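Local atomic coordinates of beta-lactamase (Sebaldella termitidis, PDB entry 6N1N), a protein that probably hydrolyses beta-lactam antibiotics to substituted beta-amino acids, as a class D serine beta-lactamase linked to antibiotic resistance. Residues W192-V204 and F216-N228. Sequence-based numbering, arbitrary orientation.
Sequences WGREGAENIIWYV and FAVRIINASEERN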
loop_
_atom_site.group_PDB
_atom_site.type_symbol
_atom_site.label_atom_id
_atom_site.label_comp_id
_atom_site.label_asym_id
_atom_site.label_seq_id
_atom_site.Cartn_x
_atom_site.Cartn_y
_atom_site.Cartn_z
ATOM N N TRP A 192 -4.656 2.216 7.189
ATOM C CA TRP A 192 -5.916 1.809 7.796
ATOM C C TRP A 192 -6.891 2.955 7.935
ATOM O O TRP A 192 -6.525 4.131 7.983
ATOM C CB TRP A 192 -5.669 1.106 9.139
ATOM C CG TRP A 192 -5.624 1.940 10.334
ATOM C CD1 TRP A 192 -4.562 2.651 10.792
ATOM C CD2 TRP A 192 -6.688 2.129 11.285
ATOM N NE1 TRP A 192 -4.895 3.288 11.977
ATOM C CE2 TRP A 192 -6.197 2.986 12.293
ATOM C CE3 TRP A 192 -8.012 1.665 11.370
ATOM C CZ2 TRP A 192 -6.980 3.393 13.385
ATOM C CZ3 TRP A 192 -8.798 2.077 12.444
ATOM C CH2 TRP A 192 -8.271 2.932 13.445
ATOM N N GLY A 193 -8.165 2.581 7.966
ATOM C CA GLY A 193 -9.240 3.507 8.183
ATOM C C GLY A 193 -10.506 2.757 8.532
ATOM O O GLY A 193 -10.479 1.569 8.857
ATOM N N ARG A 194 -11.622 3.468 8.481
ATOM C CA ARG A 194 -12.897 2.883 8.878
ATOM C C ARG A 194 -13.980 3.278 7.891
ATOM O O ARG A 194 -14.050 4.436 7.480
ATOM C CB ARG A 194 -13.299 3.337 10.289
ATOM C CG ARG A 194 -14.559 2.666 10.804
ATOM C CD ARG A 194 -14.964 3.164 12.203
ATOM N NE ARG A 194 -13.969 2.855 13.228
ATOM C CZ ARG A 194 -13.303 3.769 13.944
ATOM N NH1 ARG A 194 -13.513 5.044 13.745
ATOM N NH2 ARG A 194 -12.433 3.373 14.873
ATOM N N GLU A 195 -14.780 2.296 7.460
ATOM C CA GLU A 195 -15.982 2.522 6.657
ATOM C C GLU A 195 -17.172 1.975 7.437
ATOM O O GLU A 195 -17.295 0.758 7.627
ATOM C CB GLU A 195 -15.877 1.847 5.291
ATOM C CG GLU A 195 -14.798 2.455 4.394
ATOM C CD GLU A 195 -14.686 1.780 3.057
ATOM O OE1 GLU A 195 -15.345 0.735 2.856
ATOM O OE2 GLU A 195 -13.937 2.307 2.211
ATOM N N GLY A 196 -18.054 2.866 7.865
ATOM C CA GLY A 196 -19.183 2.419 8.684
ATOM C C GLY A 196 -18.691 1.850 9.998
ATOM O O GLY A 196 -17.981 2.508 10.752
ATOM N N ALA A 197 -19.049 0.588 10.286
ATOM C CA ALA A 197 -18.660 -0.071 11.520
ATOM C C ALA A 197 -17.451 -0.961 11.343
ATOM O O ALA A 197 -17.072 -1.664 12.287
ATOM C CB ALA A 197 -19.824 -0.907 12.058
ATOM N N GLU A 198 -16.859 -0.971 10.153
ATOM C CA GLU A 198 -15.783 -1.886 9.820
ATOM C C GLU A 198 -14.453 -1.146 9.753
ATOM O O GLU A 198 -14.280 -0.236 8.934
ATOM C CB GLU A 198 -16.083 -2.578 8.495
ATOM C CG GLU A 198 -17.352 -3.417 8.545
ATOM C CD GLU A 198 -17.583 -4.165 7.273
ATOM O OE1 GLU A 198 -17.684 -3.522 6.203
ATOM O OE2 GLU A 198 -17.644 -5.402 7.343
ATOM N N ASN A 199 -13.512 -1.553 10.602
ATOM C CA ASN A 199 -12.132 -1.094 10.486
ATOM C C ASN A 199 -11.436 -1.860 9.367
ATOM O O ASN A 199 -11.567 -3.078 9.264
ATOM C CB ASN A 199 -11.382 -1.312 11.792
ATOM C CG ASN A 199 -11.980 -0.521 12.945
ATOM O OD1 ASN A 199 -12.217 0.661 12.827
ATOM N ND2 ASN A 199 -12.211 -1.186 14.067
ATOM N N ILE A 200 -10.689 -1.129 8.545
ATOM C CA ILE A 200 -10.038 -1.635 7.348
ATOM C C ILE A 200 -8.527 -1.505 7.564
ATOM O O ILE A 200 -8.021 -0.395 7.740
ATOM C CB ILE A 200 -10.468 -0.857 6.089
ATOM C CG1 ILE A 200 -11.989 -0.696 5.987
ATOM C CG2 ILE A 200 -9.851 -1.502 4.826
ATOM C CD1 ILE A 200 -12.738 -1.948 5.967
ATOM N N ILE A 201 -7.815 -2.629 7.532
ATOM C CA ILE A 201 -6.385 -2.641 7.787
ATOM C C ILE A 201 -5.697 -3.313 6.605
ATOM O O ILE A 201 -5.845 -4.524 6.397
ATOM C CB ILE A 201 -6.038 -3.342 9.113
ATOM C CG1 ILE A 201 -6.769 -2.615 10.271
ATOM C CG2 ILE A 201 -4.550 -3.386 9.308
ATOM C CD1 ILE A 201 -6.660 -3.338 11.612
ATOM N N TRP A 202 -4.921 -2.528 5.858
ATOM C CA TRP A 202 -4.166 -2.979 4.710
ATOM C C TRP A 202 -2.696 -3.239 5.043
ATOM O O TRP A 202 -2.076 -2.540 5.833
ATOM C CB TRP A 202 -4.136 -1.920 3.620
ATOM C CG TRP A 202 -5.364 -1.472 2.927
ATOM C CD1 TRP A 202 -6.141 -0.390 3.231
ATOM C CD2 TRP A 202 -5.843 -1.974 1.688
ATOM N NE1 TRP A 202 -7.123 -0.237 2.274
ATOM C CE2 TRP A 202 -6.944 -1.193 1.310
ATOM C CE3 TRP A 202 -5.460 -3.032 0.871
ATOM C CZ2 TRP A 202 -7.677 -1.456 0.157
ATOM C CZ3 TRP A 202 -6.185 -3.287 -0.260
ATOM C CH2 TRP A 202 -7.260 -2.488 -0.626
ATOM N N TYR A 203 -2.124 -4.182 4.303
ATOM C CA TYR A 203 -0.681 -4.274 4.099
ATOM C C TYR A 203 -0.491 -4.741 2.653
ATOM O O TYR A 203 -0.929 -5.843 2.282
ATOM C CB TYR A 203 -0.050 -5.223 5.122
ATOM C CG TYR A 203 1.457 -5.178 5.154
ATOM C CD1 TYR A 203 2.137 -3.983 5.345
ATOM C CD2 TYR A 203 2.200 -6.331 4.988
ATOM C CE1 TYR A 203 3.526 -3.945 5.351
ATOM C CE2 TYR A 203 3.588 -6.295 5.039
ATOM C CZ TYR A 203 4.234 -5.116 5.202
ATOM O OH TYR A 203 5.610 -5.115 5.215
ATOM N N VAL A 204 0.131 -3.889 1.824
ATOM C CA VAL A 204 0.262 -4.181 0.395
ATOM C C VAL A 204 1.707 -3.954 -0.017
ATOM O O VAL A 204 2.454 -3.224 0.639
ATOM C CB VAL A 204 -0.690 -3.320 -0.468
ATOM C CG1 VAL A 204 -2.145 -3.409 0.039
ATOM C CG2 VAL A 204 -0.204 -1.861 -0.555
ATOM N N PHE A 216 1.426 -8.712 -3.159
ATOM C CA PHE A 216 0.455 -9.071 -2.134
ATOM C C PHE A 216 -0.423 -7.899 -1.728
ATOM O O PHE A 216 -0.027 -6.742 -1.780
ATOM C CB PHE A 216 1.139 -9.652 -0.870
ATOM C CG PHE A 216 2.056 -8.697 -0.165
ATOM C CD1 PHE A 216 1.608 -7.880 0.855
ATOM C CD2 PHE A 216 3.376 -8.620 -0.524
ATOM C CE1 PHE A 216 2.466 -6.996 1.492
ATOM C CE2 PHE A 216 4.236 -7.753 0.110
ATOM C CZ PHE A 216 3.767 -6.927 1.117
ATOM N N ALA A 217 -1.638 -8.227 -1.329
ATOM C CA ALA A 217 -2.534 -7.244 -0.740
ATOM C C ALA A 217 -3.312 -7.973 0.345
ATOM O O ALA A 217 -4.124 -8.846 0.057
ATOM C CB ALA A 217 -3.475 -6.621 -1.777
ATOM N N VAL A 218 -2.983 -7.654 1.582
ATOM C CA VAL A 218 -3.673 -8.159 2.752
ATOM C C VAL A 218 -4.622 -7.064 3.199
ATOM O O VAL A 218 -4.245 -5.887 3.268
ATOM C CB VAL A 218 -2.670 -8.510 3.866
ATOM C CG1 VAL A 218 -3.392 -8.710 5.199
ATOM C CG2 VAL A 218 -1.878 -9.721 3.508
ATOM N N ARG A 219 -5.866 -7.423 3.455
ATOM C CA ARG A 219 -6.819 -6.426 3.915
ATOM C C ARG A 219 -7.713 -7.068 4.957
ATOM O O ARG A 219 -8.583 -7.894 4.638
ATOM C CB ARG A 219 -7.632 -5.833 2.778
ATOM C CG ARG A 219 -8.428 -4.647 3.258
ATOM C CD ARG A 219 -9.252 -4.017 2.174
ATOM N NE ARG A 219 -10.215 -4.929 1.566
ATOM C CZ ARG A 219 -10.841 -4.689 0.415
ATOM N NH1 ARG A 219 -10.616 -3.558 -0.280
ATOM N NH2 ARG A 219 -11.687 -5.595 -0.050
ATOM N N ILE A 220 -7.516 -6.637 6.184
ATOM C CA ILE A 220 -8.224 -7.137 7.342
ATOM C C ILE A 220 -9.453 -6.282 7.557
ATOM O O ILE A 220 -9.381 -5.045 7.495
ATOM C CB ILE A 220 -7.310 -7.089 8.579
ATOM C CG1 ILE A 220 -6.129 -8.041 8.360
ATOM C CG2 ILE A 220 -8.078 -7.391 9.864
ATOM C CD1 ILE A 220 -5.004 -7.814 9.329
ATOM N N ILE A 221 -10.580 -6.940 7.801
ATOM C CA ILE A 221 -11.806 -6.280 8.212
ATOM C C ILE A 221 -12.040 -6.663 9.663
ATOM O O ILE A 221 -12.035 -7.847 10.005
ATOM C CB ILE A 221 -13.007 -6.687 7.344
ATOM C CG1 ILE A 221 -12.707 -6.469 5.865
ATOM C CG2 ILE A 221 -14.260 -5.936 7.800
ATOM C CD1 ILE A 221 -12.400 -5.034 5.500
ATOM N N ASN A 222 -12.213 -5.668 10.510
ATOM C CA ASN A 222 -12.347 -5.904 11.932
ATOM C C ASN A 222 -13.464 -5.026 12.452
ATOM O O ASN A 222 -13.418 -3.805 12.290
ATOM C CB ASN A 222 -11.051 -5.590 12.662
ATOM C CG ASN A 222 -11.217 -5.640 14.138
ATOM O OD1 ASN A 222 -11.787 -6.607 14.680
ATOM N ND2 ASN A 222 -10.746 -4.604 14.819
ATOM N N ALA A 223 -14.452 -5.653 13.085
ATOM C CA ALA A 223 -15.516 -4.933 13.762
ATOM C C ALA A 223 -15.216 -4.666 15.233
ATOM O O ALA A 223 -15.892 -3.827 15.841
ATOM C CB ALA A 223 -16.822 -5.720 13.643
ATOM N N SER A 224 -14.222 -5.339 15.816
ATOM C CA SER A 224 -13.970 -5.236 17.251
ATOM C C SER A 224 -13.050 -4.060 17.571
ATOM O O SER A 224 -11.854 -4.078 17.265
ATOM C CB SER A 224 -13.360 -6.522 17.798
ATOM O OG SER A 224 -12.876 -6.297 19.107
ATOM N N GLU A 225 -13.609 -3.069 18.252
ATOM C CA GLU A 225 -12.823 -1.977 18.799
ATOM C C GLU A 225 -11.680 -2.476 19.678
ATOM O O GLU A 225 -10.534 -2.022 19.556
ATOM C CB GLU A 225 -13.789 -1.078 19.584
ATOM C CG GLU A 225 -13.191 0.010 20.402
ATOM C CD GLU A 225 -14.221 0.625 21.342
ATOM O OE1 GLU A 225 -15.381 0.138 21.394
ATOM O OE2 GLU A 225 -13.864 1.591 22.033
ATOM N N GLU A 226 -11.972 -3.411 20.589
ATOM C CA GLU A 226 -10.955 -3.837 21.542
ATOM C C GLU A 226 -9.772 -4.519 20.866
ATOM O O GLU A 226 -8.656 -4.477 21.400
ATOM C CB GLU A 226 -11.547 -4.782 22.594
ATOM C CG GLU A 226 -10.477 -5.434 23.490
ATOM C CD GLU A 226 -10.902 -5.595 24.945
ATOM O OE1 GLU A 226 -10.029 -5.911 25.782
ATOM O OE2 GLU A 226 -12.098 -5.404 25.256
ATOM N N ARG A 227 -9.979 -5.142 19.703
ATOM C CA ARG A 227 -8.934 -5.920 19.047
ATOM C C ARG A 227 -8.168 -5.149 17.978
ATOM O O ARG A 227 -7.184 -5.669 17.436
ATOM C CB ARG A 227 -9.530 -7.197 18.442
ATOM C CG ARG A 227 -9.830 -8.269 19.484
ATOM C CD ARG A 227 -9.962 -9.646 18.846
ATOM N NE ARG A 227 -11.036 -9.667 17.860
ATOM C CZ ARG A 227 -12.288 -10.040 18.117
ATOM N NH1 ARG A 227 -13.200 -10.006 17.152
ATOM N NH2 ARG A 227 -12.627 -10.450 19.329
ATOM N N ASN A 228 -8.540 -3.903 17.702
ATOM C CA ASN A 228 -7.987 -3.233 16.530
ATOM C C ASN A 228 -6.498 -2.927 16.707
ATOM O O ASN A 228 -5.718 -3.074 15.762
ATOM C CB ASN A 228 -8.777 -1.962 16.237
ATOM C CG ASN A 228 -8.628 -1.513 14.797
ATOM O OD1 ASN A 228 -9.139 -2.153 13.887
ATOM N ND2 ASN A 228 -7.886 -0.444 14.595
HETATM O O HOH W 1 -17.942 -2.512 14.795
#
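W202 and R219 face each other as a non-hydrogen-bonded pair of two antiparallel strands, 198-204 and 216-222, and their side chains run alongside one another. R219 CD lies over one face of the indole, 3.6 Å from the centroid of the six-membered ring of W202, a CH-pi contact. With CG of R219 anti to N (chi1 -170°), the aliphatic chain follows the ring before bending at CD, and the guanidinium plane stands 65° from the indole. The polar ends are held by loop residues just ahead of S51: W202 NE1 bonds to L48 O and R219 NH2 to I45 O. I200 CG2 closes in on R219 CD (3.7 Å). On the other face, I201 packs on I220, and the Y203 and F216 rings meet obliquely beneath helix 228-245.

Six backbone hydrogen bonds join N199, I201 and Y203 to N222, I220 and V218, the straightest being I220 N to I201 O (2.7 Å, 170°). N228, at the start of its helix, is buried against the strand: its OD1 packs on N199 CB (3.2 Å) and takes an in-plane bond from N222 ND2 (3.1 Å), while its ND2 sits 3.4 Å from CZ3 over one face of the exposed W192 ring. The side chain of W192 is about 7 Å from that of S51, the predicted acylated serine, and near a bound sulfate. Beyond N222 the strands part and the contact thins toward solvent, where a water bridges A197 O and A223 O. Such a hairpin, flanked by helices on both faces, belongs to the central antiparallel sheet of the penicillin-recognising serine beta-lactamase/transpeptidase fold.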